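Local coordinates for protein Rv1989c (MbcT) (Mycobacterium tuberculosis, PDB 6FKG) that degrades NAD(+) by phosphorolysis as the toxin of a type II toxin-antitoxin system, killing the cell unless its cognate antitoxin MbcA blocks the active site, at residues E23-R27 against I57-A63; L36-R42 against F54-Y58; A81-L85 against L179-L183. All coordinates share one frame. Residue numbers count along the deposited sequence, not the author numbering.

Interaction 1: residues E23-R27 against I57-A63; sequences ETCYR and IYLADSA
Two extended strands, 23-27 and 57-60, cross steeply: their axes approach to 4.5 Å with 118° between N-to-C directions, and they share a single antiparallel bridge. After Ala60 the chain turns through Asp61 and Ser62, the N-cap, whose OG bonds to Ala65 N, into the helix starting at Ala63. Glu23 (chi1 t, chi2 p) accepts Thr24 N at its own OE1, 2.9 Å, while a water donates to Glu23 OE2 (3.1 Å) and Asp61 OD2 (2.9 Å); Asp61 OD1 accepts from Val151 N. Thr24 turns its hydroxyl to Asp95. Cys25 CB lies 3.9 Å from Leu59 CB, and Cys25 CA 3.3 Å from Ala60 O. Tyr26 and Ala60 form the hydrogen-bonded pair: Tyr26 N to Ala60 O 2.9 Å, Ala60 N to Tyr26 O 2.8 Å, CA to CA 5.2 Å. This crossing belongs to the mixed sheet of the RES domain (ADP-ribosyl clan), where 19-30 pairs with 89-103 and 56-60 with 150-156; the bridge joins the two. The Tyr26 ring (chi1 m, chi2 86°) faces the helix start, with Ala63 CB over one face, 4.1 Å from the centroid and 10° off the normal, a CH-pi contact. Arg27, chi1 to chi3 t, runs along 57-59; its CD is 3.8 Å from Ile57 CG2, its CB 3.9 Å from Leu59 CD2, and its guanidinium bonds to Ala35 O, Ser37 O and Glu111 O of an MbcA chain.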
ATOM      1  N   GLU B  23     -26.341  17.892  42.547  1.00 49.14           N
ATOM      2  CA  GLU B  23     -27.596  18.281  41.932  1.00 47.91           C
ATOM      3  C   GLU B  23     -28.409  17.048  41.577  1.00 50.48           C
ATOM      4  O   GLU B  23     -27.853  15.961  41.405  1.00 42.71           O
ATOM      5  CB  GLU B  23     -27.334  19.126  40.680  1.00 45.20           C
ATOM      6  CG  GLU B  23     -28.565  19.592  39.921  1.00 47.41           C
ATOM      7  CD  GLU B  23     -29.423  20.563  40.712  1.00 60.18           C
ATOM      8  OE1 GLU B  23     -30.146  20.128  41.639  1.00 57.02           O
ATOM      9  OE2 GLU B  23     -29.372  21.772  40.397  1.00 71.81           O
ATOM     10  N   THR B  24     -29.724  17.221  41.496  1.00 42.86           N
ATOM     11  CA  THR B  24     -30.594  16.227  40.901  1.00 39.06           C
ATOM     12  C   THR B  24     -30.555  16.410  39.385  1.00 44.34           C
ATOM     13  O   THR B  24     -30.892  17.485  38.876  1.00 39.41           O
ATOM     14  CB  THR B  24     -32.032  16.358  41.412  1.00 41.57           C
ATOM     15  OG1 THR B  24     -32.055  16.130  42.829  1.00 44.64           O
ATOM     16  CG2 THR B  24     -32.916  15.344  40.726  1.00 41.72           C
ATOM     17  N   CYS B  25     -30.124  15.373  38.669  1.00 34.61           N
ATOM     18  CA  CYS B  25     -29.907  15.478  37.232  1.00 30.74           C
ATOM     19  C   CYS B  25     -30.761  14.487  36.459  1.00 33.93           C
ATOM     20  O   CYS B  25     -31.406  13.615  37.036  1.00 33.94           O
ATOM     21  CB  CYS B  25     -28.435  15.252  36.880  1.00 36.57           C
ATOM     22  SG  CYS B  25     -27.323  16.528  37.526  1.00 37.78           S
ATOM     23  N   TYR B  26     -30.728  14.624  35.141  1.00 29.83           N
ATOM     24  CA  TYR B  26     -31.622  13.878  34.278  1.00 29.45           C
ATOM     25  C   TYR B  26     -30.884  13.366  33.069  1.00 31.21           C
ATOM     26  O   TYR B  26     -30.051  14.057  32.472  1.00 33.28           O
ATOM     27  CB  TYR B  26     -32.807  14.764  33.846  1.00 34.53           C
ATOM     28  CG  TYR B  26     -33.610  15.241  35.023  1.00 34.44           C
ATOM     29  CD1 TYR B  26     -33.248  16.394  35.719  1.00 33.51           C
ATOM     30  CD2 TYR B  26     -34.705  14.517  35.471  1.00 34.08           C
ATOM     31  CE1 TYR B  26     -33.969  16.816  36.820  1.00 38.33           C
ATOM     32  CE2 TYR B  26     -35.429  14.932  36.560  1.00 38.06           C
ATOM     33  CZ  TYR B  26     -35.061  16.080  37.226  1.00 44.06           C
ATOM     34  OH  TYR B  26     -35.791  16.484  38.308  1.00 43.15           O
ATOM     35  N   ARG B  27     -31.205  12.134  32.712  1.00 31.51           N
ATOM     36  CA  ARG B  27     -30.626  11.493  31.562  1.00 32.91           C
ATOM     37  C   ARG B  27     -31.724  10.725  30.831  1.00 30.33           C
ATOM     38  O   ARG B  27     -32.593  10.174  31.483  1.00 31.21           O
ATOM     39  CB  ARG B  27     -29.520  10.537  32.009  1.00 41.11           C
ATOM     40  CG  ARG B  27     -28.877   9.846  30.871  1.00 38.90           C
ATOM     41  CD  ARG B  27     -28.083   8.631  31.308  1.00 30.79           C
ATOM     42  NE  ARG B  27     -27.398   8.129  30.135  1.00 29.47           N
ATOM     43  CZ  ARG B  27     -26.654   7.038  30.119  1.00 34.55           C
ATOM     44  NH1 ARG B  27     -26.494   6.335  31.239  1.00 36.18           N
ATOM     45  NH2 ARG B  27     -26.064   6.662  28.990  1.00 33.45           N
ATOM     46  N   ILE B  57     -21.103   9.519  30.659  1.00 25.57           N
ATOM     47  CA  ILE B  57     -22.548   9.653  30.840  1.00 28.49           C
ATOM     48  C   ILE B  57     -22.920  11.111  30.695  1.00 31.43           C
ATOM     49  O   ILE B  57     -22.326  11.961  31.349  1.00 30.91           O
ATOM     50  CB  ILE B  57     -23.010   9.205  32.242  1.00 32.89           C
ATOM     51  CG1 ILE B  57     -22.636   7.753  32.535  1.00 41.78           C
ATOM     52  CG2 ILE B  57     -24.510   9.377  32.389  1.00 42.16           C
ATOM     53  CD1 ILE B  57     -22.986   7.374  33.969  1.00 41.20           C
ATOM     54  N   TYR B  58     -23.922  11.408  29.870  1.00 26.20           N
ATOM     55  CA  TYR B  58     -24.358  12.786  29.692  1.00 24.61           C
ATOM     56  C   TYR B  58     -25.670  13.053  30.439  1.00 30.79           C
ATOM     57  O   TYR B  58     -26.671  12.368  30.212  1.00 32.69           O
ATOM     58  CB  TYR B  58     -24.499  13.082  28.195  1.00 26.81           C
ATOM     59  CG  TYR B  58     -23.153  13.240  27.508  1.00 25.77           C
ATOM     60  CD1 TYR B  58     -22.407  12.129  27.132  1.00 27.07           C
ATOM     61  CD2 TYR B  58     -22.618  14.508  27.277  1.00 29.16           C
ATOM     62  CE1 TYR B  58     -21.162  12.269  26.521  1.00 27.46           C
ATOM     63  CE2 TYR B  58     -21.377  14.659  26.671  1.00 33.84           C
ATOM     64  CZ  TYR B  58     -20.652  13.533  26.307  1.00 30.76           C
ATOM     65  OH  TYR B  58     -19.421  13.678  25.716  1.00 29.68           O
ATOM     66  N   LEU B  59     -25.639  14.027  31.353  1.00 29.97           N
ATOM     67  CA  LEU B  59     -26.811  14.399  32.142  1.00 27.04           C
ATOM     68  C   LEU B  59     -27.096  15.884  32.011  1.00 29.55           C
ATOM     69  O   LEU B  59     -26.202  16.657  31.716  1.00 30.10           O
ATOM     70  CB  LEU B  59     -26.611  14.053  33.623  1.00 30.68           C
ATOM     71  CG  LEU B  59     -26.240  12.579  33.866  1.00 38.24           C
ATOM     72  CD1 LEU B  59     -24.851  12.488  34.444  1.00 46.56           C
ATOM     73  CD2 LEU B  59     -27.226  11.938  34.800  1.00 38.38           C
ATOM     74  N   ALA B  60     -28.343  16.279  32.269  1.00 27.28           N
ATOM     75  CA  ALA B  60     -28.702  17.697  32.299  1.00 29.64           C
ATOM     76  C   ALA B  60     -29.160  18.072  33.706  1.00 30.93           C
ATOM     77  O   ALA B  60     -29.560  17.187  34.461  1.00 34.91           O
ATOM     78  CB  ALA B  60     -29.797  17.986  31.287  1.00 29.55           C
ATOM     79  N   ASP B  61     -29.148  19.366  34.048  1.00 29.58           N
ATOM     80  CA  ASP B  61     -29.465  19.787  35.420  1.00 33.00           C
ATOM     81  C   ASP B  61     -30.958  20.027  35.666  1.00 37.10           C
ATOM     82  O   ASP B  61     -31.357  20.455  36.752  1.00 35.06           O
ATOM     83  CB  ASP B  61     -28.678  21.057  35.808  1.00 35.20           C
ATOM     84  CG  ASP B  61     -29.162  22.311  35.087  1.00 42.76           C
ATOM     85  OD1 ASP B  61     -29.719  22.214  33.972  1.00 37.16           O
ATOM     86  OD2 ASP B  61     -28.984  23.416  35.644  1.00 42.12           O
ATOM     87  N   SER B  62     -31.782  19.752  34.667  1.00 32.23           N
ATOM     88  CA  SER B  62     -33.230  19.795  34.841  1.00 34.61           C
ATOM     89  C   SER B  62     -33.893  18.906  33.810  1.00 36.99           C
ATOM     90  O   SER B  62     -33.305  18.615  32.767  1.00 32.41           O
ATOM     91  CB  SER B  62     -33.765  21.222  34.700  1.00 39.46           C
ATOM     92  OG  SER B  62     -33.723  21.644  33.340  1.00 39.94           O
ATOM     93  N   ALA B  63     -35.126  18.490  34.081  1.00 32.52           N
ATOM     94  CA  ALA B  63     -35.868  17.707  33.103  1.00 37.18           C
ATOM     95  C   ALA B  63     -36.057  18.511  31.813  1.00 33.67           C
ATOM     96  O   ALA B  63     -36.025  17.956  30.704  1.00 32.36           O
ATOM     97  CB  ALA B  63     -37.217  17.279  33.675  1.00 40.84           C
TER
HETATM   98  O   HOH W   1     -27.819  23.473  38.292  1.00 56.36           O

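Interaction 2: residues L36-R42 against F54-Y58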
ATOM      1  N   LEU B  36     -27.047   4.015  34.132  1.00 33.10           N
ATOM      2  CA  LEU B  36     -25.714   4.519  34.464  1.00 35.21           C
ATOM      3  C   LEU B  36     -24.624   4.066  33.472  1.00 44.07           C
ATOM      4  O   LEU B  36     -23.457   4.399  33.647  1.00 47.38           O
ATOM      5  CB  LEU B  36     -25.336   4.091  35.891  1.00 43.76           C
ATOM      6  CG  LEU B  36     -26.334   4.520  36.976  1.00 46.48           C
ATOM      7  CD1 LEU B  36     -25.944   3.983  38.342  1.00 51.80           C
ATOM      8  CD2 LEU B  36     -26.455   6.037  37.011  1.00 41.67           C
ATOM      9  N   SER B  37     -25.002   3.318  32.436  1.00 39.58           N
ATOM     10  CA  SER B  37     -24.034   2.861  31.433  1.00 44.58           C
ATOM     11  C   SER B  37     -23.480   4.008  30.609  1.00 39.05           C
ATOM     12  O   SER B  37     -24.218   4.921  30.229  1.00 39.98           O
ATOM     13  CB  SER B  37     -24.656   1.832  30.483  1.00 52.77           C
ATOM     14  OG  SER B  37     -23.864   1.703  29.302  1.00 55.59           O
ATOM     15  N   GLY B  38     -22.175   3.967  30.321  1.00 31.20           N
ATOM     16  CA  GLY B  38     -21.563   5.011  29.509  1.00 31.65           C
ATOM     17  C   GLY B  38     -20.861   4.479  28.271  1.00 28.66           C
ATOM     18  O   GLY B  38     -20.031   5.161  27.670  1.00 29.67           O
ATOM     19  N   GLU B  39     -21.210   3.261  27.875  1.00 32.23           N
ATOM     20  CA  GLU B  39     -20.489   2.592  26.798  1.00 29.47           C
ATOM     21  C   GLU B  39     -20.776   3.182  25.409  1.00 30.34           C
ATOM     22  O   GLU B  39     -19.947   3.072  24.520  1.00 35.74           O
ATOM     23  CB  GLU B  39     -20.809   1.119  26.798  1.00 35.07           C
ATOM     24  CG  GLU B  39     -20.449   0.478  28.112  1.00 53.08           C
ATOM     25  CD  GLU B  39     -18.955   0.520  28.393  1.00 57.37           C
ATOM     26  OE1 GLU B  39     -18.158   0.530  27.422  1.00 50.37           O
ATOM     27  OE2 GLU B  39     -18.588   0.553  29.591  1.00 53.62           O
ATOM     28  N   GLY B  40     -21.942   3.791  25.235  1.00 36.07           N
ATOM     29  CA  GLY B  40     -22.306   4.345  23.943  1.00 39.17           C
ATOM     30  C   GLY B  40     -21.426   5.530  23.584  1.00 36.40           C
ATOM     31  O   GLY B  40     -20.942   5.657  22.444  1.00 33.31           O
ATOM     32  N   ALA B  41     -21.222   6.402  24.563  1.00 33.06           N
ATOM     33  CA  ALA B  41     -20.329   7.535  24.398  1.00 33.37           C
ATOM     34  C   ALA B  41     -18.907   7.052  24.135  1.00 30.22           C
ATOM     35  O   ALA B  41     -18.165   7.672  23.378  1.00 31.82           O
ATOM     36  CB  ALA B  41     -20.378   8.434  25.627  1.00 30.00           C
ATOM     37  N   ARG B  42     -18.518   5.939  24.746  1.00 30.72           N
ATOM     38  CA  ARG B  42     -17.193   5.388  24.474  1.00 28.07           C
ATOM     39  C   ARG B  42     -17.086   4.837  23.051  1.00 32.11           C
ATOM     40  O   ARG B  42     -16.068   5.005  22.386  1.00 32.66           O
ATOM     41  CB  ARG B  42     -16.843   4.279  25.469  1.00 32.57           C
ATOM     42  CG  ARG B  42     -15.468   3.690  25.254  1.00 36.96           C
ATOM     43  CD  ARG B  42     -15.323   2.360  25.971  1.00 45.58           C
ATOM     44  NE  ARG B  42     -14.078   2.302  26.713  1.00 64.40           N
ATOM     45  CZ  ARG B  42     -13.884   1.552  27.793  1.00 69.35           C
ATOM     46  NH1 ARG B  42     -14.861   0.773  28.253  1.00 62.02           N
ATOM     47  NH2 ARG B  42     -12.710   1.584  28.411  1.00 68.84           N
ATOM     48  N   PHE B  54     -12.747   5.874  27.417  1.00 30.90           N
ATOM     49  CA  PHE B  54     -13.448   5.777  28.689  1.00 29.85           C
ATOM     50  C   PHE B  54     -14.936   5.905  28.475  1.00 30.28           C
ATOM     51  O   PHE B  54     -15.366   6.597  27.557  1.00 32.90           O
ATOM     52  CB  PHE B  54     -12.960   6.855  29.689  1.00 31.80           C
ATOM     53  CG  PHE B  54     -12.977   8.290  29.143  1.00 29.54           C
ATOM     54  CD1 PHE B  54     -14.097   9.094  29.284  1.00 36.76           C
ATOM     55  CD2 PHE B  54     -11.848   8.830  28.536  1.00 30.24           C
ATOM     56  CE1 PHE B  54     -14.101  10.421  28.800  1.00 36.18           C
ATOM     57  CE2 PHE B  54     -11.833  10.134  28.059  1.00 32.59           C
ATOM     58  CZ  PHE B  54     -12.958  10.937  28.187  1.00 32.22           C
ATOM     59  N   PRO B  55     -15.730   5.240  29.332  1.00 32.58           N
ATOM     60  CA  PRO B  55     -17.176   5.450  29.337  1.00 29.55           C
ATOM     61  C   PRO B  55     -17.491   6.864  29.784  1.00 31.70           C
ATOM     62  O   PRO B  55     -16.745   7.466  30.568  1.00 33.11           O
ATOM     63  CB  PRO B  55     -17.700   4.422  30.356  1.00 39.72           C
ATOM     64  CG  PRO B  55     -16.558   3.506  30.651  1.00 40.83           C
ATOM     65  CD  PRO B  55     -15.298   4.254  30.339  1.00 39.19           C
ATOM     66  N   ALA B  56     -18.588   7.402  29.274  1.00 29.34           N
ATOM     67  CA  ALA B  56     -19.034   8.727  29.701  1.00 27.84           C
ATOM     68  C   ALA B  56     -20.549   8.778  29.698  1.00 28.47           C
ATOM     69  O   ALA B  56     -21.191   8.158  28.852  1.00 30.00           O
ATOM     70  CB  ALA B  56     -18.454   9.823  28.791  1.00 27.21           C
ATOM     71  N   ILE B  57     -21.103   9.519  30.659  1.00 25.57           N
ATOM     72  CA  ILE B  57     -22.548   9.653  30.840  1.00 28.49           C
ATOM     73  C   ILE B  57     -22.920  11.111  30.695  1.00 31.43           C
ATOM     74  O   ILE B  57     -22.326  11.961  31.349  1.00 30.91           O
ATOM     75  CB  ILE B  57     -23.010   9.205  32.242  1.00 32.89           C
ATOM     76  CG1 ILE B  57     -22.636   7.753  32.535  1.00 41.78           C
ATOM     77  CG2 ILE B  57     -24.510   9.377  32.389  1.00 42.16           C
ATOM     78  CD1 ILE B  57     -22.986   7.374  33.969  1.00 41.20           C
ATOM     79  N   TYR B  58     -23.922  11.408  29.870  1.00 26.20           N
ATOM     80  CA  TYR B  58     -24.358  12.786  29.692  1.00 24.61           C
ATOM     81  C   TYR B  58     -25.670  13.053  30.439  1.00 30.79           C
ATOM     82  O   TYR B  58     -26.671  12.368  30.212  1.00 32.69           O
ATOM     83  CB  TYR B  58     -24.499  13.082  28.195  1.00 26.81           C
ATOM     84  CG  TYR B  58     -23.153  13.240  27.508  1.00 25.77           C
ATOM     85  CD1 TYR B  58     -22.407  12.129  27.132  1.00 27.07           C
ATOM     86  CD2 TYR B  58     -22.618  14.508  27.277  1.00 29.16           C
ATOM     87  CE1 TYR B  58     -21.162  12.269  26.521  1.00 27.46           C
ATOM     88  CE2 TYR B  58     -21.377  14.659  26.671  1.00 33.84           C
ATOM     89  CZ  TYR B  58     -20.652  13.533  26.307  1.00 30.76           C
ATOM     90  OH  TYR B  58     -19.421  13.678  25.716  1.00 29.68           O
TER
HETATM   91  O   HOH W   2     -23.128   7.270  27.142  1.00 35.54           O
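Pro55 has the most surface covered here, and it sits where the loop from Phe54 runs into strand 56-60. Gly38, the N-cap residue of helix 39-44, lies directly against it, CA to CA 4.4 Å. Gly38 O takes the one direct hydrogen bond between the segments, from Ala56 N at 3.1 Å, and also receives a CA-H...O contact from Pro55 CA at 3.3 Å. The fit leaves no room for a side chain at 38: an ideal CB would stand 2.8 Å from Ala56 N, a clash. One turn on, Arg42 stretches back over the proline, its guanidinium face above Pro55 CD (CZ to CD 4.0 Å) and its CB 3.5 Å from Phe54 O. Arg42 NH1 forms a salt bridge with Glu39 OE1 at 3.4 Å, its hydrogen bond weak. The arrangement docks the start of a short helix of the RES domain onto the leading end of a sheet strand, and MbcA binds at the same place: Glu111 of an MbcA chain bonds to Ser37 OG and Gly40 N, and Val113 of the same MbcA chain packs on Ala41 and Tyr58. The end of Ile57, covered as much as Arg42, comes close to the 36-38 loop, CD1 in a tight van der Waals contact 3.0 Å from Leu36 O. Ala41 CB packs against Ala56 CB and Tyr58 CE1, 4.0 Å from each, the latter at the ring edge. Beside it a water donates to Ala56 O (2.7 Å) and weakly accepts from Ala41 N (3.3 Å).

Interaction 3: residues A81-L85 against L179-L183; sequences AEKML and LYQEL
The ring of Tyr180 lies broadside to Ala81, whose CB stands 3.6 Å from the ring centroid and 17° off its normal, a CH-pi contact. Tyr180 gets there with chi1 at 153° and chi2 at -97°. Both segments are helical: 81-84 is a single short turn, with Leu85 N bonded to Ala81 O at 3.0 Å and Leu85 the first residue to leave helical angles, whereas 179-183 continues at both ends. The closest CA atoms, of Glu82 and Tyr180, are 7.6 Å apart, and side chains bridge the gap. Leu85 (chi1 m, chi2 t) brings CD1 to 3.4 Å from Tyr180 CB. Glu82 (m, p) curls its carboxylate to the ring edge, OE2 3.3 Å from Tyr180 CE1, and that OE2 accepts Gln181 NE2 at 3.1 Å. A water donates to Glu82 OE1 and Tyr180 OH, 2.8 Å each. This is a small helix-to-helix contact about 20 Å from the centre of the chain, apolar around Tyr180, with Glu82 and Gln181 making the polar link. Helix 63-76 touches both segments: Val70 packs on Ala81, Met67 touches Tyr180, and Glu71 bonds to the tyrosine hydroxyl, while Leu183 packs on Met67 and on Leu91 of strand 89-103.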
ATOM      1  N   ALA B  81     -38.502  15.377  18.362  1.00 34.23           N
ATOM      2  CA  ALA B  81     -38.608  14.669  19.639  1.00 37.53           C
ATOM      3  C   ALA B  81     -39.921  13.879  19.685  1.00 34.23           C
ATOM      4  O   ALA B  81     -39.927  12.718  20.092  1.00 35.71           O
ATOM      5  CB  ALA B  81     -38.527  15.645  20.823  1.00 35.22           C
ATOM      6  N   GLU B  82     -41.013  14.512  19.252  1.00 33.06           N
ATOM      7  CA  GLU B  82     -42.332  13.884  19.245  1.00 36.18           C
ATOM      8  C   GLU B  82     -42.372  12.564  18.494  1.00 36.86           C
ATOM      9  O   GLU B  82     -43.005  11.612  18.942  1.00 40.59           O
ATOM     10  CB  GLU B  82     -43.371  14.820  18.627  1.00 47.20           C
ATOM     11  CG  GLU B  82     -43.816  15.947  19.525  1.00 53.21           C
ATOM     12  CD  GLU B  82     -42.892  17.147  19.475  1.00 53.08           C
ATOM     13  OE1 GLU B  82     -41.834  17.090  18.797  1.00 38.23           O
ATOM     14  OE2 GLU B  82     -43.249  18.167  20.105  1.00 58.78           O
ATOM     15  N   LYS B  83     -41.710  12.510  17.346  1.00 31.70           N
ATOM     16  CA  LYS B  83     -41.682  11.286  16.540  1.00 36.10           C
ATOM     17  C   LYS B  83     -40.654  10.277  17.053  1.00 34.34           C
ATOM     18  O   LYS B  83     -40.906   9.072  17.071  1.00 35.94           O
ATOM     19  CB  LYS B  83     -41.384  11.617  15.079  1.00 39.62           C
ATOM     20  CG  LYS B  83     -42.518  12.326  14.338  1.00 40.09           C
ATOM     21  CD  LYS B  83     -43.719  11.405  14.141  1.00 42.53           C
ATOM     22  CE  LYS B  83     -44.802  12.057  13.303  1.00 56.88           C
ATOM     23  NZ  LYS B  83     -46.049  11.236  13.286  1.00 68.01           N
ATOM     24  N   MET B  84     -39.488  10.768  17.459  1.00 35.87           N
ATOM     25  CA  MET B  84     -38.418   9.886  17.943  1.00 31.97           C
ATOM     26  C   MET B  84     -38.867   9.096  19.160  1.00 36.97           C
ATOM     27  O   MET B  84     -38.540   7.901  19.309  1.00 34.68           O
ATOM     28  CB  MET B  84     -37.161  10.696  18.280  1.00 29.52           C
ATOM     29  CG  MET B  84     -35.965   9.861  18.734  1.00 31.29           C
ATOM     30  SD  MET B  84     -34.502  10.905  18.946  1.00 36.00           S
ATOM     31  CE  MET B  84     -34.646  11.338  20.663  1.00 39.95           C
ATOM     32  N   LEU B  85     -39.628   9.762  20.025  1.00 28.91           N
ATOM     33  CA  LEU B  85     -40.066   9.157  21.282  1.00 29.83           C
ATOM     34  C   LEU B  85     -41.227   8.177  21.105  1.00 30.88           C
ATOM     35  O   LEU B  85     -41.775   7.671  22.081  1.00 34.69           O
ATOM     36  CB  LEU B  85     -40.448  10.240  22.273  1.00 29.30           C
ATOM     37  CG  LEU B  85     -39.254  11.061  22.770  1.00 29.70           C
ATOM     38  CD1 LEU B  85     -39.744  12.213  23.623  1.00 29.84           C
ATOM     39  CD2 LEU B  85     -38.263  10.169  23.564  1.00 29.28           C
ATOM     40  N   LEU B 179     -45.183  13.215  27.605  1.00 33.65           N
ATOM     41  CA  LEU B 179     -44.379  13.624  28.757  1.00 35.97           C
ATOM     42  C   LEU B 179     -43.328  14.631  28.340  1.00 36.71           C
ATOM     43  O   LEU B 179     -43.083  15.603  29.054  1.00 33.14           O
ATOM     44  CB  LEU B 179     -43.690  12.432  29.418  1.00 34.79           C
ATOM     45  CG  LEU B 179     -42.901  12.791  30.684  1.00 33.76           C
ATOM     46  CD1 LEU B 179     -43.787  13.504  31.705  1.00 40.33           C
ATOM     47  CD2 LEU B 179     -42.267  11.534  31.290  1.00 35.89           C
ATOM     48  N   TYR B 180     -42.694  14.371  27.196  1.00 32.85           N
ATOM     49  CA  TYR B 180     -41.704  15.294  26.647  1.00 36.92           C
ATOM     50  C   TYR B 180     -42.293  16.703  26.541  1.00 33.77           C
ATOM     51  O   TYR B 180     -41.689  17.680  26.953  1.00 36.05           O
ATOM     52  CB  TYR B 180     -41.221  14.817  25.271  1.00 30.31           C
ATOM     53  CG  TYR B 180     -40.762  15.951  24.405  1.00 34.25           C
ATOM     54  CD1 TYR B 180     -41.613  16.510  23.458  1.00 34.37           C
ATOM     55  CD2 TYR B 180     -39.497  16.498  24.551  1.00 36.97           C
ATOM     56  CE1 TYR B 180     -41.223  17.569  22.693  1.00 35.01           C
ATOM     57  CE2 TYR B 180     -39.097  17.583  23.770  1.00 39.23           C
ATOM     58  CZ  TYR B 180     -39.969  18.104  22.842  1.00 40.23           C
ATOM     59  OH  TYR B 180     -39.617  19.178  22.048  1.00 43.41           O
ATOM     60  N   GLN B 181     -43.485  16.803  25.976  1.00 31.57           N
ATOM     61  CA  GLN B 181     -44.090  18.118  25.776  1.00 32.40           C
ATOM     62  C   GLN B 181     -44.419  18.781  27.101  1.00 42.60           C
ATOM     63  O   GLN B 181     -44.293  19.999  27.260  1.00 40.51           O
ATOM     64  CB  GLN B 181     -45.339  17.994  24.913  1.00 38.68           C
ATOM     65  CG  GLN B 181     -45.039  17.396  23.561  1.00 44.30           C
ATOM     66  CD  GLN B 181     -46.234  17.418  22.630  1.00 60.54           C
ATOM     67  OE1 GLN B 181     -47.331  16.998  22.998  1.00 65.34           O
ATOM     68  NE2 GLN B 181     -46.025  17.909  21.413  1.00 65.13           N
ATOM     69  N   GLU B 182     -44.841  17.961  28.053  1.00 38.75           N
ATOM     70  CA  GLU B 182     -45.149  18.430  29.388  1.00 37.57           C
ATOM     71  C   GLU B 182     -43.889  18.965  30.070  1.00 35.75           C
ATOM     72  O   GLU B 182     -43.879  20.085  30.584  1.00 37.50           O
ATOM     73  CB  GLU B 182     -45.767  17.293  30.188  1.00 44.64           C
ATOM     74  CG  GLU B 182     -46.218  17.633  31.576  1.00 55.28           C
ATOM     75  CD  GLU B 182     -46.746  16.405  32.272  1.00 62.25           C
ATOM     76  OE1 GLU B 182     -47.498  15.643  31.629  1.00 65.98           O
ATOM     77  OE2 GLU B 182     -46.371  16.172  33.436  1.00 70.80           O
ATOM     78  N   LEU B 183     -42.819  18.174  30.045  1.00 34.94           N
ATOM     79  CA  LEU B 183     -41.571  18.584  30.686  1.00 40.30           C
ATOM     80  C   LEU B 183     -40.880  19.736  29.958  1.00 45.15           C
ATOM     81  O   LEU B 183     -40.208  20.552  30.583  1.00 45.52           O
ATOM     82  CB  LEU B 183     -40.620  17.399  30.797  1.00 34.71           C
ATOM     83  CG  LEU B 183     -41.168  16.289  31.694  1.00 35.72           C
ATOM     84  CD1 LEU B 183     -40.235  15.076  31.695  1.00 33.16           C
ATOM     85  CD2 LEU B 183     -41.371  16.825  33.106  1.00 41.92           C
TER
HETATM   86  O   HOH W   3     -39.985  19.161  19.299  1.00 45.76           O

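Overall arrangement
After helix 7-16, strand 19-30 leads off, and interaction 1 closes when the chain returns along 57-63. The shorter loop of interaction 2, from 36-42 to 54-58, falls within that span, and both end on strand 56-60, sharing Ile57 and Tyr58. They also meet directly, where Arg27 of interaction 1 reaches Ser37 of interaction 2. Past Ala63 the chain runs through helix 63-76 to 81-85, where interaction 3 opens; it closes only at the C-terminal helix, after most of the sheet. It follows the others in series, yet Ala63 CB touches Leu183 CD2 at 4.2 Å, whereas interactions 2 and 3 stay about 12 Å apart at their nearest atoms.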